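Local coordinates for hypothetical protein yihE (Escherichia coli, PDB 1ZYL), which phosphorylates serine and threonine residues, its own included, with ATP and probably helps to suppress stress linked to reactive oxygen species, at residues 4-9 / 282-287; 80-85 / 130-135; 110-115 / 208-213; 157-162 / 277-282. All coordinates share one frame; numbering follows the deposited sequence.

Contact 1: residues 4-9 / 282-287; sequences SAFTFQ and MRRWAD
One backbone hydrogen bond fastens the N-terminal residues 4-9 to the end of helix 266-283: Phe6 N donates to Arg283 O at 3.0 Å, in the carbonyl plane and with the N-H bent to 146°. The same oxygen lies at the edge of the Phe6 ring, in its plane. Phe6 keeps CG anti to its carbonyl carbon, which lays the ring alongside the Arg284 side chain; CD1 of Phe6 lies over one face of the guanidinium, the two planes are 61° apart, and CE1 is 3.5 Å from NH2 of Arg284. The charge of Arg284 is paired with Glu38, while Arg58 makes a cation-pi contact with Phe6. An alanine at Phe6 would probably loosen this segment, since the ring's contacts with Arg284 and Arg58 would go. Apolar side chains meet at Phe8 CB, 4.4 Å from Ala286 CB. The Phe8 ring crosses the Asp287 carboxylate obliquely; OD2 of Asp287 makes a weak, long ion pair with Arg58, and OD1 accepts from Ala289 N. This surface contact ties the loop before helix 13-22 to the C-terminal end of helix 266-283, where a type I turn (Arg284 to Asp287) leads toward helix 289-293 and Leu159 of helix 149-161 packs on Ser4 and Arg283.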
loop_
_atom_site.group_PDB
_atom_site.type_symbol
_atom_site.label_atom_id
_atom_site.label_comp_id
_atom_site.label_asym_id
_atom_site.label_seq_id
_atom_site.Cartn_x
_atom_site.Cartn_y
_atom_site.Cartn_z
ATOM N N SER A 4 -1.003 -14.170 15.209
ATOM C CA SER A 4 -0.786 -13.393 13.946
ATOM C C SER A 4 -2.010 -12.548 13.606
ATOM O O SER A 4 -1.898 -11.498 12.963
ATOM C CB SER A 4 -0.485 -14.342 12.778
ATOM O OG SER A 4 -0.330 -13.624 11.565
ATOM N N ALA A 5 -3.177 -13.024 14.035
ATOM C CA ALA A 5 -4.439 -12.337 13.792
ATOM C C ALA A 5 -4.697 -11.268 14.860
ATOM O O ALA A 5 -4.505 -11.495 16.051
ATOM C CB ALA A 5 -5.574 -13.347 13.765
ATOM N N PHE A 6 -5.132 -10.098 14.415
ATOM C CA PHE A 6 -5.404 -8.989 15.316
ATOM C C PHE A 6 -6.594 -9.222 16.233
ATOM O O PHE A 6 -7.544 -9.918 15.878
ATOM C CB PHE A 6 -5.668 -7.701 14.522
ATOM C CG PHE A 6 -4.494 -7.223 13.737
ATOM C CD1 PHE A 6 -4.112 -7.873 12.571
ATOM C CD2 PHE A 6 -3.748 -6.138 14.180
ATOM C CE1 PHE A 6 -3.001 -7.453 11.855
ATOM C CE2 PHE A 6 -2.633 -5.707 13.473
ATOM C CZ PHE A 6 -2.257 -6.368 12.306
ATOM N N THR A 7 -6.527 -8.632 17.421
ATOM C CA THR A 7 -7.625 -8.710 18.365
ATOM C C THR A 7 -8.226 -7.307 18.295
ATOM O O THR A 7 -7.809 -6.403 19.022
ATOM C CB THR A 7 -7.149 -8.980 19.800
ATOM O OG1 THR A 7 -6.425 -7.848 20.275
ATOM C CG2 THR A 7 -6.244 -10.197 19.850
ATOM N N PHE A 8 -9.189 -7.124 17.395
ATOM C CA PHE A 8 -9.829 -5.831 17.215
ATOM C C PHE A 8 -10.235 -5.136 18.501
ATOM O O PHE A 8 -11.005 -5.672 19.299
ATOM C CB PHE A 8 -11.057 -5.964 16.321
ATOM C CG PHE A 8 -12.012 -4.805 16.429
ATOM C CD1 PHE A 8 -13.021 -4.803 17.395
ATOM C CD2 PHE A 8 -11.909 -3.719 15.565
ATOM C CE1 PHE A 8 -13.917 -3.739 17.499
ATOM C CE2 PHE A 8 -12.800 -2.651 15.660
ATOM C CZ PHE A 8 -13.809 -2.665 16.632
ATOM N N GLN A 9 -9.716 -3.929 18.685
ATOM C CA GLN A 9 -10.042 -3.122 19.848
ATOM C C GLN A 9 -10.760 -1.887 19.326
ATOM O O GLN A 9 -10.196 -1.126 18.534
ATOM C CB GLN A 9 -8.772 -2.732 20.615
ATOM C CG GLN A 9 -7.527 -2.550 19.751
ATOM C CD GLN A 9 -6.541 -3.719 19.860
ATOM O OE1 GLN A 9 -6.119 -4.087 20.960
ATOM N NE2 GLN A 9 -6.166 -4.296 18.717
ATOM N N MET A 282 -7.676 -11.863 6.099
ATOM C CA MET A 282 -7.833 -12.872 7.131
ATOM C C MET A 282 -7.412 -12.351 8.507
ATOM O O MET A 282 -8.191 -12.410 9.447
ATOM C CB MET A 282 -7.025 -14.124 6.765
ATOM C CG MET A 282 -7.436 -14.756 5.432
ATOM S SD MET A 282 -6.574 -16.287 4.984
ATOM C CE MET A 282 -7.602 -17.445 5.789
ATOM N N ARG A 283 -6.198 -11.820 8.622
ATOM C CA ARG A 283 -5.706 -11.334 9.913
ATOM C C ARG A 283 -6.570 -10.285 10.590
ATOM O O ARG A 283 -6.594 -10.198 11.814
ATOM C CB ARG A 283 -4.285 -10.787 9.780
ATOM C CG ARG A 283 -3.209 -11.851 9.660
ATOM C CD ARG A 283 -1.916 -11.252 9.131
ATOM N NE ARG A 283 -0.959 -12.292 8.758
ATOM C CZ ARG A 283 0.083 -12.105 7.953
ATOM N NH1 ARG A 283 0.895 -13.115 7.679
ATOM N NH2 ARG A 283 0.309 -10.913 7.416
ATOM N N ARG A 284 -7.286 -9.504 9.798
ATOM C CA ARG A 284 -8.137 -8.443 10.318
ATOM C C ARG A 284 -9.607 -8.851 10.390
ATOM O O ARG A 284 -10.483 -8.009 10.536
ATOM C CB ARG A 284 -7.996 -7.213 9.420
ATOM C CG ARG A 284 -6.586 -6.683 9.352
ATOM C CD ARG A 284 -6.359 -5.739 8.175
ATOM N NE ARG A 284 -5.166 -4.920 8.390
ATOM C CZ ARG A 284 -3.929 -5.399 8.548
ATOM N NH1 ARG A 284 -2.923 -4.556 8.751
ATOM N NH2 ARG A 284 -3.688 -6.708 8.488
ATOM N N TRP A 285 -9.878 -10.143 10.303
ATOM C CA TRP A 285 -11.254 -10.630 10.315
ATOM C C TRP A 285 -12.071 -10.325 11.570
ATOM O O TRP A 285 -13.288 -10.219 11.490
ATOM C CB TRP A 285 -11.273 -12.140 10.053
ATOM C CG TRP A 285 -12.578 -12.648 9.549
ATOM C CD1 TRP A 285 -13.361 -13.607 10.120
ATOM C CD2 TRP A 285 -13.246 -12.245 8.354
ATOM N NE1 TRP A 285 -14.478 -13.830 9.352
ATOM C CE2 TRP A 285 -14.433 -13.003 8.261
ATOM C CE3 TRP A 285 -12.957 -11.315 7.349
ATOM C CZ2 TRP A 285 -15.329 -12.860 7.203
ATOM C CZ3 TRP A 285 -13.848 -11.174 6.298
ATOM C CH2 TRP A 285 -15.019 -11.941 6.233
ATOM N N ALA A 286 -11.424 -10.194 12.723
ATOM C CA ALA A 286 -12.155 -9.906 13.963
ATOM C C ALA A 286 -12.660 -8.464 14.001
ATOM O O ALA A 286 -13.392 -8.073 14.903
ATOM C CB ALA A 286 -11.272 -10.180 15.174
ATOM N N ASP A 287 -12.244 -7.678 13.016
ATOM C CA ASP A 287 -12.659 -6.293 12.900
ATOM C C ASP A 287 -13.996 -6.356 12.183
ATOM O O ASP A 287 -14.071 -6.833 11.052
ATOM C CB ASP A 287 -11.651 -5.521 12.044
ATOM C CG ASP A 287 -12.006 -4.057 11.892
ATOM O OD1 ASP A 287 -13.191 -3.758 11.645
ATOM O OD2 ASP A 287 -11.101 -3.204 12.008
#

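Contact 2: residues 80-85 / 130-135; sequences DEVPVA and GRMHQT
Glu81, with its positive phi of 61°, is the C-prime residue of the Schellman motif that ends helix 64-79, and its carbonyl oxygen is taken by a side chain of another helix. NH2 of Arg131 donates to Glu81 O at 2.8 Å, along a carbonyl lone pair, though the N-H is bent to 142° and the oxygen lies somewhat off the guanidinium plane. A chi3 bend (-70°) turns the Arg131 guanidinium to this oxygen. The Glu81 carboxylate adds only a long salt bridge, OE1 to NH2 of Arg131 at 3.7 Å, a matter of charge alone. Asp80 and Thr135 meet tip to tip: OG1 of Thr135 donates to OD2 of Asp80 at 3.0 Å from above the carboxylate plane, and Lys138 bridges to that same oxygen. Val82 points toward helix 119-136, CG2 sliding past CG of Arg131 at 3.7 Å and CG1 crossing Met132 CB at 4.0 Å. A leucine at Arg131 would probably hold the helix end less firmly, losing the bond to Glu81 O and the long charge pair, and also the cation-pi contact with Phe255. The whole is a Schellman helix terminus docked on the side of helix 119-136, within the kinase-like phosphotransferase fold.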
loop_
_atom_site.group_PDB
_atom_site.type_symbol
_atom_site.label_atom_id
_atom_site.label_comp_id
_atom_site.label_asym_id
_atom_site.label_seq_id
_atom_site.Cartn_x
_atom_site.Cartn_y
_atom_site.Cartn_z
ATOM N N ASP A 80 11.898 18.291 0.057
ATOM C CA ASP A 80 12.378 18.186 -1.319
ATOM C C ASP A 80 11.292 18.434 -2.354
ATOM O O ASP A 80 11.453 18.099 -3.525
ATOM C CB ASP A 80 12.998 16.819 -1.539
ATOM C CG ASP A 80 14.068 16.517 -0.528
ATOM O OD1 ASP A 80 14.881 17.423 -0.267
ATOM O OD2 ASP A 80 14.105 15.388 0.003
ATOM N N GLU A 81 10.188 19.016 -1.903
ATOM C CA GLU A 81 9.057 19.366 -2.755
ATOM C C GLU A 81 8.360 18.216 -3.479
ATOM O O GLU A 81 8.330 18.159 -4.707
ATOM C CB GLU A 81 9.487 20.436 -3.764
ATOM C CG GLU A 81 10.052 21.695 -3.112
ATOM C CD GLU A 81 10.423 22.770 -4.121
ATOM O OE1 GLU A 81 11.200 22.477 -5.058
ATOM O OE2 GLU A 81 9.943 23.913 -3.974
ATOM N N VAL A 82 7.794 17.301 -2.704
ATOM C CA VAL A 82 7.061 16.178 -3.265
ATOM C C VAL A 82 5.662 16.205 -2.643
ATOM O O VAL A 82 5.510 16.213 -1.421
ATOM C CB VAL A 82 7.766 14.847 -2.967
ATOM C CG1 VAL A 82 6.990 13.695 -3.583
ATOM C CG2 VAL A 82 9.179 14.884 -3.528
ATOM N N PRO A 83 4.624 16.229 -3.492
ATOM C CA PRO A 83 3.193 16.271 -3.166
ATOM C C PRO A 83 2.667 15.248 -2.164
ATOM O O PRO A 83 2.036 14.268 -2.548
ATOM C CB PRO A 83 2.525 16.109 -4.532
ATOM C CG PRO A 83 3.524 16.650 -5.477
ATOM C CD PRO A 83 4.805 16.072 -4.946
ATOM N N VAL A 84 2.916 15.481 -0.883
ATOM C CA VAL A 84 2.444 14.590 0.171
ATOM C C VAL A 84 2.131 15.444 1.390
ATOM O O VAL A 84 2.667 16.536 1.533
ATOM C CB VAL A 84 3.514 13.542 0.560
ATOM C CG1 VAL A 84 3.882 12.697 -0.640
ATOM C CG2 VAL A 84 4.743 14.229 1.116
ATOM N N ALA A 85 1.264 14.965 2.269
ATOM C CA ALA A 85 0.941 15.734 3.462
ATOM C C ALA A 85 1.662 15.161 4.677
ATOM O O ALA A 85 1.402 14.040 5.103
ATOM C CB ALA A 85 -0.556 15.745 3.697
ATOM N N GLY A 130 9.523 10.323 -9.482
ATOM C CA GLY A 130 10.952 10.293 -9.705
ATOM C C GLY A 130 11.654 11.140 -8.669
ATOM O O GLY A 130 12.762 10.821 -8.244
ATOM N N ARG A 131 11.015 12.231 -8.264
ATOM C CA ARG A 131 11.612 13.082 -7.256
ATOM C C ARG A 131 11.419 12.419 -5.894
ATOM O O ARG A 131 12.224 12.616 -4.980
ATOM C CB ARG A 131 10.971 14.470 -7.260
ATOM C CG ARG A 131 11.631 15.426 -6.264
ATOM C CD ARG A 131 10.941 16.782 -6.191
ATOM N NE ARG A 131 11.132 17.574 -7.402
ATOM C CZ ARG A 131 10.631 18.792 -7.580
ATOM N NH1 ARG A 131 10.855 19.447 -8.709
ATOM N NH2 ARG A 131 9.899 19.355 -6.629
ATOM N N MET A 132 10.360 11.619 -5.770
ATOM C CA MET A 132 10.076 10.930 -4.517
ATOM C C MET A 132 11.164 9.918 -4.255
ATOM O O MET A 132 11.779 9.919 -3.190
ATOM C CB MET A 132 8.731 10.208 -4.568
ATOM C CG MET A 132 8.181 9.849 -3.187
ATOM S SD MET A 132 6.990 8.494 -3.198
ATOM C CE MET A 132 5.545 9.323 -3.757
ATOM N N HIS A 133 11.403 9.053 -5.235
ATOM C CA HIS A 133 12.435 8.026 -5.113
ATOM C C HIS A 133 13.820 8.635 -5.004
ATOM O O HIS A 133 14.747 7.988 -4.508
ATOM C CB HIS A 133 12.381 7.068 -6.298
ATOM C CG HIS A 133 11.164 6.203 -6.305
ATOM N ND1 HIS A 133 11.029 5.114 -7.134
ATOM C CD2 HIS A 133 10.026 6.265 -5.576
ATOM C CE1 HIS A 133 9.861 4.539 -6.915
ATOM N NE2 HIS A 133 9.232 5.218 -5.973
ATOM N N GLN A 134 13.951 9.879 -5.472
ATOM C CA GLN A 134 15.214 10.596 -5.392
ATOM C C GLN A 134 15.490 10.797 -3.908
ATOM O O GLN A 134 16.612 10.591 -3.439
ATOM C CB GLN A 134 15.100 11.950 -6.078
ATOM C CG GLN A 134 16.418 12.695 -6.196
ATOM C CD GLN A 134 16.255 14.075 -6.804
ATOM O OE1 GLN A 134 17.229 14.696 -7.213
ATOM N NE2 GLN A 134 15.024 14.564 -6.855
ATOM N N THR A 135 14.449 11.196 -3.176
ATOM C CA THR A 135 14.536 11.403 -1.730
ATOM C C THR A 135 14.657 10.034 -1.096
ATOM O O THR A 135 15.623 9.725 -0.402
ATOM C CB THR A 135 13.254 12.039 -1.158
ATOM O OG1 THR A 135 13.009 13.300 -1.795
ATOM C CG2 THR A 135 13.387 12.251 0.331
#

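Contact 3: residues 110-115 / 208-213; sequences GGRQFE and LWRDGP
Two backbone hydrogen bonds join Arg112 and Trp209 as an antiparallel hydrogen-bonded pair. Arg112 N donates to Trp209 O at 3.0 Å with a bent N-H (140°), and Trp209 N returns to Arg112 O, also at 3.0 Å but nearly straight (168°). Both donors stand above the plane of the carbonyl they meet, so neither uses a lone pair. The next pair, Gln113 with Leu208, is non-hydrogen-bonded; Leu208 instead bonds through its backbone to Met214 on the other flank. Strand 207-209 is therefore the middle of a small three-stranded antiparallel sheet, flanked by 112-113 and 213-215. A turn joins the last two strands, closed by Arg210 N to Gly212 O at 3.2 Å, and it folds back so that Gly212 N lies over the centre of the Trp209 ring. Of the charged groups, Arg210 NH1 finds its acceptor in Val109 O. Arg112, bent at chi2 and chi3, lays one guanidinium face over Trp209 O and Arg210 CA and lies across CG of Arg210. The two guanidinium planes are almost perpendicular. Asp211 OD2, 4.0 Å from Arg112 NH2, is too distant for a salt bridge, yet its charge probably eases the proximity of the two arginines. The backbone angles of Gly111 (phi 113°) by themselves call for glycine. Phe114 presents its ring edge to Trp209, CD2 to CE3 4.3 Å.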
loop_
_atom_site.group_PDB
_atom_site.type_symbol
_atom_site.label_atom_id
_atom_site.label_comp_id
_atom_site.label_asym_id
_atom_site.label_seq_id
_atom_site.Cartn_x
_atom_site.Cartn_y
_atom_site.Cartn_z
ATOM N N GLY A 110 -7.598 17.410 0.272
ATOM C CA GLY A 110 -8.680 17.765 -0.634
ATOM C C GLY A 110 -8.277 17.474 -2.068
ATOM O O GLY A 110 -7.193 16.946 -2.306
ATOM N N GLY A 111 -9.137 17.810 -3.026
ATOM C CA GLY A 111 -8.809 17.557 -4.421
ATOM C C GLY A 111 -9.676 16.506 -5.098
ATOM O O GLY A 111 -10.380 15.745 -4.433
ATOM N N ARG A 112 -9.618 16.454 -6.427
ATOM C CA ARG A 112 -10.413 15.501 -7.194
ATOM C C ARG A 112 -9.771 14.128 -7.348
ATOM O O ARG A 112 -8.692 13.855 -6.821
ATOM C CB ARG A 112 -10.728 16.057 -8.591
ATOM C CG ARG A 112 -11.835 17.106 -8.637
ATOM C CD ARG A 112 -11.406 18.429 -8.017
ATOM N NE ARG A 112 -10.357 19.085 -8.793
ATOM C CZ ARG A 112 -9.779 20.231 -8.452
ATOM N NH1 ARG A 112 -10.144 20.858 -7.341
ATOM N NH2 ARG A 112 -8.831 20.750 -9.223
ATOM N N GLN A 113 -10.459 13.273 -8.098
ATOM C CA GLN A 113 -10.015 11.912 -8.360
ATOM C C GLN A 113 -9.015 11.867 -9.511
ATOM O O GLN A 113 -9.309 12.310 -10.619
ATOM C CB GLN A 113 -11.229 11.033 -8.686
ATOM C CG GLN A 113 -12.215 10.877 -7.526
ATOM C CD GLN A 113 -13.633 11.335 -7.863
ATOM O OE1 GLN A 113 -13.890 12.530 -8.082
ATOM N NE2 GLN A 113 -14.562 10.383 -7.902
ATOM N N PHE A 114 -7.830 11.332 -9.238
ATOM C CA PHE A 114 -6.784 11.225 -10.249
ATOM C C PHE A 114 -7.219 10.305 -11.380
ATOM O O PHE A 114 -7.701 9.197 -11.139
ATOM C CB PHE A 114 -5.479 10.717 -9.615
ATOM C CG PHE A 114 -4.464 10.219 -10.613
ATOM C CD1 PHE A 114 -4.487 8.893 -11.049
ATOM C CD2 PHE A 114 -3.506 11.080 -11.142
ATOM C CE1 PHE A 114 -3.571 8.441 -11.998
ATOM C CE2 PHE A 114 -2.587 10.634 -12.094
ATOM C CZ PHE A 114 -2.617 9.316 -12.523
ATOM N N GLU A 115 -7.031 10.778 -12.610
ATOM C CA GLU A 115 -7.406 10.035 -13.808
ATOM C C GLU A 115 -6.210 9.368 -14.492
ATOM O O GLU A 115 -5.445 10.020 -15.202
ATOM C CB GLU A 115 -8.096 10.980 -14.789
ATOM C CG GLU A 115 -9.207 11.802 -14.160
ATOM C CD GLU A 115 -9.735 12.873 -15.093
ATOM O OE1 GLU A 115 -10.664 13.609 -14.694
ATOM O OE2 GLU A 115 -9.218 12.981 -16.226
ATOM N N LEU A 208 -4.393 11.788 -5.467
ATOM C CA LEU A 208 -5.408 12.813 -5.700
ATOM C C LEU A 208 -4.896 13.881 -6.654
ATOM O O LEU A 208 -3.687 14.042 -6.830
ATOM C CB LEU A 208 -5.781 13.485 -4.384
ATOM C CG LEU A 208 -6.534 12.625 -3.386
ATOM C CD1 LEU A 208 -6.419 13.250 -2.016
ATOM C CD2 LEU A 208 -7.982 12.494 -3.818
ATOM N N TRP A 209 -5.811 14.637 -7.247
ATOM C CA TRP A 209 -5.401 15.667 -8.185
ATOM C C TRP A 209 -6.162 16.982 -8.086
ATOM O O TRP A 209 -7.369 17.049 -8.319
ATOM C CB TRP A 209 -5.494 15.118 -9.614
ATOM C CG TRP A 209 -5.109 16.094 -10.681
ATOM C CD1 TRP A 209 -5.832 17.165 -11.114
ATOM C CD2 TRP A 209 -3.893 16.101 -11.436
ATOM N NE1 TRP A 209 -5.145 17.840 -12.087
ATOM C CE2 TRP A 209 -3.951 17.210 -12.307
ATOM C CE3 TRP A 209 -2.759 15.276 -11.462
ATOM C CZ2 TRP A 209 -2.920 17.519 -13.196
ATOM C CZ3 TRP A 209 -1.736 15.581 -12.345
ATOM C CH2 TRP A 209 -1.823 16.695 -13.201
ATOM N N ARG A 210 -5.429 18.026 -7.722
ATOM C CA ARG A 210 -5.960 19.377 -7.629
ATOM C C ARG A 210 -4.834 20.153 -8.303
ATOM O O ARG A 210 -3.916 20.644 -7.639
ATOM C CB ARG A 210 -6.108 19.820 -6.174
ATOM C CG ARG A 210 -7.254 20.807 -5.953
ATOM C CD ARG A 210 -6.986 21.806 -4.822
ATOM N NE ARG A 210 -6.561 21.186 -3.568
ATOM C CZ ARG A 210 -5.316 20.794 -3.303
ATOM N NH1 ARG A 210 -5.030 20.241 -2.132
ATOM N NH2 ARG A 210 -4.354 20.958 -4.202
ATOM N N ASP A 211 -4.905 20.228 -9.632
ATOM C CA ASP A 211 -3.875 20.877 -10.436
ATOM C C ASP A 211 -2.498 20.447 -9.931
ATOM O O ASP A 211 -1.721 21.230 -9.372
ATOM C CB ASP A 211 -4.057 22.393 -10.423
ATOM C CG ASP A 211 -5.162 22.842 -11.364
ATOM O OD1 ASP A 211 -4.995 22.686 -12.592
ATOM O OD2 ASP A 211 -6.202 23.335 -10.882
ATOM N N GLY A 212 -2.236 19.159 -10.147
ATOM C CA GLY A 212 -1.000 18.526 -9.733
ATOM C C GLY A 212 -1.330 17.251 -8.977
ATOM O O GLY A 212 -2.405 17.147 -8.384
ATOM N N PRO A 213 -0.448 16.244 -9.008
ATOM C CA PRO A 213 -0.755 15.016 -8.275
ATOM C C PRO A 213 -0.434 15.243 -6.815
ATOM O O PRO A 213 0.379 16.101 -6.479
ATOM C CB PRO A 213 0.191 13.988 -8.891
ATOM C CG PRO A 213 0.474 14.533 -10.245
ATOM C CD PRO A 213 0.634 16.008 -9.974
#

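Contact 4: residues 157-162 / 277-282; sequences RKLFED and YLAWLM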
loop_
_atom_site.group_PDB
_atom_site.type_symbol
_atom_site.label_atom_id
_atom_site.label_comp_id
_atom_site.label_asym_id
_atom_site.label_seq_id
_atom_site.Cartn_x
_atom_site.Cartn_y
_atom_site.Cartn_z
ATOM N N ARG A 157 1.400 -18.022 3.590
ATOM C CA ARG A 157 1.218 -19.447 3.412
ATOM C C ARG A 157 1.086 -20.140 4.756
ATOM O O ARG A 157 0.357 -21.116 4.876
ATOM C CB ARG A 157 2.386 -20.060 2.650
ATOM C CG ARG A 157 2.275 -21.574 2.521
ATOM C CD ARG A 157 1.012 -21.965 1.772
ATOM N NE ARG A 157 0.377 -23.164 2.318
ATOM C CZ ARG A 157 0.953 -24.359 2.399
ATOM N NH1 ARG A 157 0.285 -25.381 2.911
ATOM N NH2 ARG A 157 2.197 -24.535 1.971
ATOM N N LYS A 158 1.801 -19.649 5.764
ATOM C CA LYS A 158 1.733 -20.244 7.099
ATOM C C LYS A 158 0.357 -20.011 7.710
ATOM O O LYS A 158 -0.196 -20.890 8.360
ATOM C CB LYS A 158 2.796 -19.650 8.022
ATOM C CG LYS A 158 4.205 -20.062 7.691
ATOM C CD LYS A 158 5.196 -19.441 8.665
ATOM C CE LYS A 158 6.624 -19.759 8.265
ATOM N NZ LYS A 158 6.814 -21.226 8.047
ATOM N N LEU A 159 -0.187 -18.817 7.511
ATOM C CA LEU A 159 -1.500 -18.510 8.032
ATOM C C LEU A 159 -2.483 -19.432 7.311
ATOM O O LEU A 159 -3.262 -20.139 7.942
ATOM C CB LEU A 159 -1.845 -17.055 7.745
ATOM C CG LEU A 159 -3.025 -16.460 8.509
ATOM C CD1 LEU A 159 -2.739 -16.567 9.998
ATOM C CD2 LEU A 159 -3.240 -15.004 8.110
ATOM N N PHE A 160 -2.424 -19.429 5.984
ATOM C CA PHE A 160 -3.300 -20.257 5.163
ATOM C C PHE A 160 -3.428 -21.687 5.692
ATOM O O PHE A 160 -4.511 -22.277 5.660
ATOM C CB PHE A 160 -2.783 -20.312 3.716
ATOM C CG PHE A 160 -2.815 -18.989 2.990
ATOM C CD1 PHE A 160 -2.299 -18.887 1.699
ATOM C CD2 PHE A 160 -3.350 -17.851 3.582
ATOM C CE1 PHE A 160 -2.317 -17.677 1.011
ATOM C CE2 PHE A 160 -3.371 -16.636 2.898
ATOM C CZ PHE A 160 -2.850 -16.554 1.610
ATOM N N GLU A 161 -2.321 -22.242 6.173
ATOM C CA GLU A 161 -2.310 -23.607 6.683
ATOM C C GLU A 161 -3.364 -23.836 7.752
ATOM O O GLU A 161 -4.263 -24.658 7.584
ATOM C CB GLU A 161 -0.946 -23.938 7.264
ATOM C CG GLU A 161 -0.795 -25.384 7.663
ATOM C CD GLU A 161 -0.633 -26.297 6.469
ATOM O OE1 GLU A 161 -0.682 -27.530 6.649
ATOM O OE2 GLU A 161 -0.451 -25.783 5.348
ATOM N N ASP A 162 -3.245 -23.092 8.849
ATOM C CA ASP A 162 -4.159 -23.188 9.991
ATOM C C ASP A 162 -5.297 -22.161 9.911
ATOM O O ASP A 162 -5.814 -21.705 10.940
ATOM C CB ASP A 162 -3.354 -22.969 11.270
ATOM C CG ASP A 162 -2.126 -23.863 11.337
ATOM O OD1 ASP A 162 -1.068 -23.396 11.820
ATOM O OD2 ASP A 162 -2.225 -25.035 10.909
ATOM N N TYR A 277 -2.434 -10.128 0.260
ATOM C CA TYR A 277 -3.764 -9.558 0.461
ATOM C C TYR A 277 -4.771 -10.525 1.090
ATOM O O TYR A 277 -5.727 -10.108 1.751
ATOM C CB TYR A 277 -4.291 -9.029 -0.876
ATOM C CG TYR A 277 -5.724 -8.577 -0.854
ATOM C CD1 TYR A 277 -6.755 -9.474 -1.097
ATOM C CD2 TYR A 277 -6.054 -7.247 -0.604
ATOM C CE1 TYR A 277 -8.089 -9.065 -1.098
ATOM C CE2 TYR A 277 -7.393 -6.818 -0.600
ATOM C CZ TYR A 277 -8.404 -7.738 -0.850
ATOM O OH TYR A 277 -9.722 -7.341 -0.865
ATOM N N LEU A 278 -4.558 -11.817 0.888
ATOM C CA LEU A 278 -5.465 -12.797 1.450
ATOM C C LEU A 278 -5.212 -12.923 2.937
ATOM O O LEU A 278 -6.150 -13.057 3.715
ATOM C CB LEU A 278 -5.295 -14.154 0.758
ATOM C CG LEU A 278 -6.353 -14.542 -0.283
ATOM C CD1 LEU A 278 -6.416 -13.520 -1.392
ATOM C CD2 LEU A 278 -6.020 -15.901 -0.842
ATOM N N ALA A 279 -3.946 -12.876 3.340
ATOM C CA ALA A 279 -3.607 -12.973 4.757
ATOM C C ALA A 279 -4.017 -11.670 5.444
ATOM O O ALA A 279 -4.502 -11.661 6.578
ATOM C CB ALA A 279 -2.110 -13.219 4.928
ATOM N N TRP A 280 -3.819 -10.570 4.730
ATOM C CA TRP A 280 -4.153 -9.249 5.235
ATOM C C TRP A 280 -5.609 -9.230 5.670
ATOM O O TRP A 280 -5.908 -8.840 6.788
ATOM C CB TRP A 280 -3.909 -8.205 4.144
ATOM C CG TRP A 280 -4.185 -6.813 4.557
ATOM C CD1 TRP A 280 -3.369 -5.994 5.269
ATOM C CD2 TRP A 280 -5.358 -6.057 4.258
ATOM N NE1 TRP A 280 -3.955 -4.759 5.431
ATOM C CE2 TRP A 280 -5.180 -4.772 4.819
ATOM C CE3 TRP A 280 -6.543 -6.335 3.569
ATOM C CZ2 TRP A 280 -6.150 -3.760 4.708
ATOM C CZ3 TRP A 280 -7.508 -5.328 3.457
ATOM C CH2 TRP A 280 -7.302 -4.057 4.025
ATOM N N LEU A 281 -6.508 -9.645 4.783
ATOM C CA LEU A 281 -7.940 -9.690 5.097
ATOM C C LEU A 281 -8.181 -10.647 6.242
ATOM O O LEU A 281 -8.809 -10.298 7.229
ATOM C CB LEU A 281 -8.749 -10.168 3.900
ATOM C CG LEU A 281 -8.959 -9.191 2.751
ATOM C CD1 LEU A 281 -9.448 -9.959 1.547
ATOM C CD2 LEU A 281 -9.950 -8.115 3.157
ATOM N N MET A 282 -7.676 -11.863 6.099
ATOM C CA MET A 282 -7.833 -12.872 7.131
ATOM C C MET A 282 -7.412 -12.351 8.507
ATOM O O MET A 282 -8.191 -12.410 9.447
ATOM C CB MET A 282 -7.025 -14.124 6.765
ATOM C CG MET A 282 -7.436 -14.756 5.432
ATOM S SD MET A 282 -6.574 -16.287 4.984
ATOM C CE MET A 282 -7.602 -17.445 5.789
#
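Helices 149-161 and 266-283 pack here through a buried, largely apolar contact, with no hydrogen bond between the two segments; their local axes cross at 53° and approach to 9.6 Å. Phe160 carries much of it. With CG anti to its carbonyl carbon (chi1 -65°), the ring reaches across to helix 266-283, where CZ lies 3.5 Å from Leu278 CB. Ala279 N sits at the edge of this ring, in its plane, and the small side chain of Ala279 probably lets the ring settle close to the helix backbone. Met282, bent at chi3, brings its sulfur beside the ring in an oblique Met-aromatic contact, SD to CE2 of Phe160 3.8 Å. The preceding residue on the first helix, Leu159, points toward helix 266-283 and sets CD2 against Ala279 CB at 3.8 Å and Met282 CB at 4.1 Å. Beyond the two helices, Phe174 meets the Phe160 ring edge-to-face, Leu175 of helix 171-188 touches it as well, and helix 300-316 packs on Leu278.

In the fold
Contacts 1 and 4 lie on one side of the chain's centre, contacts 2 and 3 on the other, centres about 33 Å apart. Contacts 1 and 4 share Met282, and Leu159 CD2 packs on Arg283 CG at 3.5 Å. Contacts 2 and 3 are 16 Å apart between centres and meet where Pro83 packs on Pro213. Both groups approach the inferred active site: the side chain of Arg284 lies about 9 Å from that of Ser36, the inferred ATP site, and 11 Å from that of Asp201, the probable proton acceptor, while those of Leu208 and Met132 are about 8 and 9 Å from that of Asn206, a probable magnesium ligand. Contact 4 lies away from it.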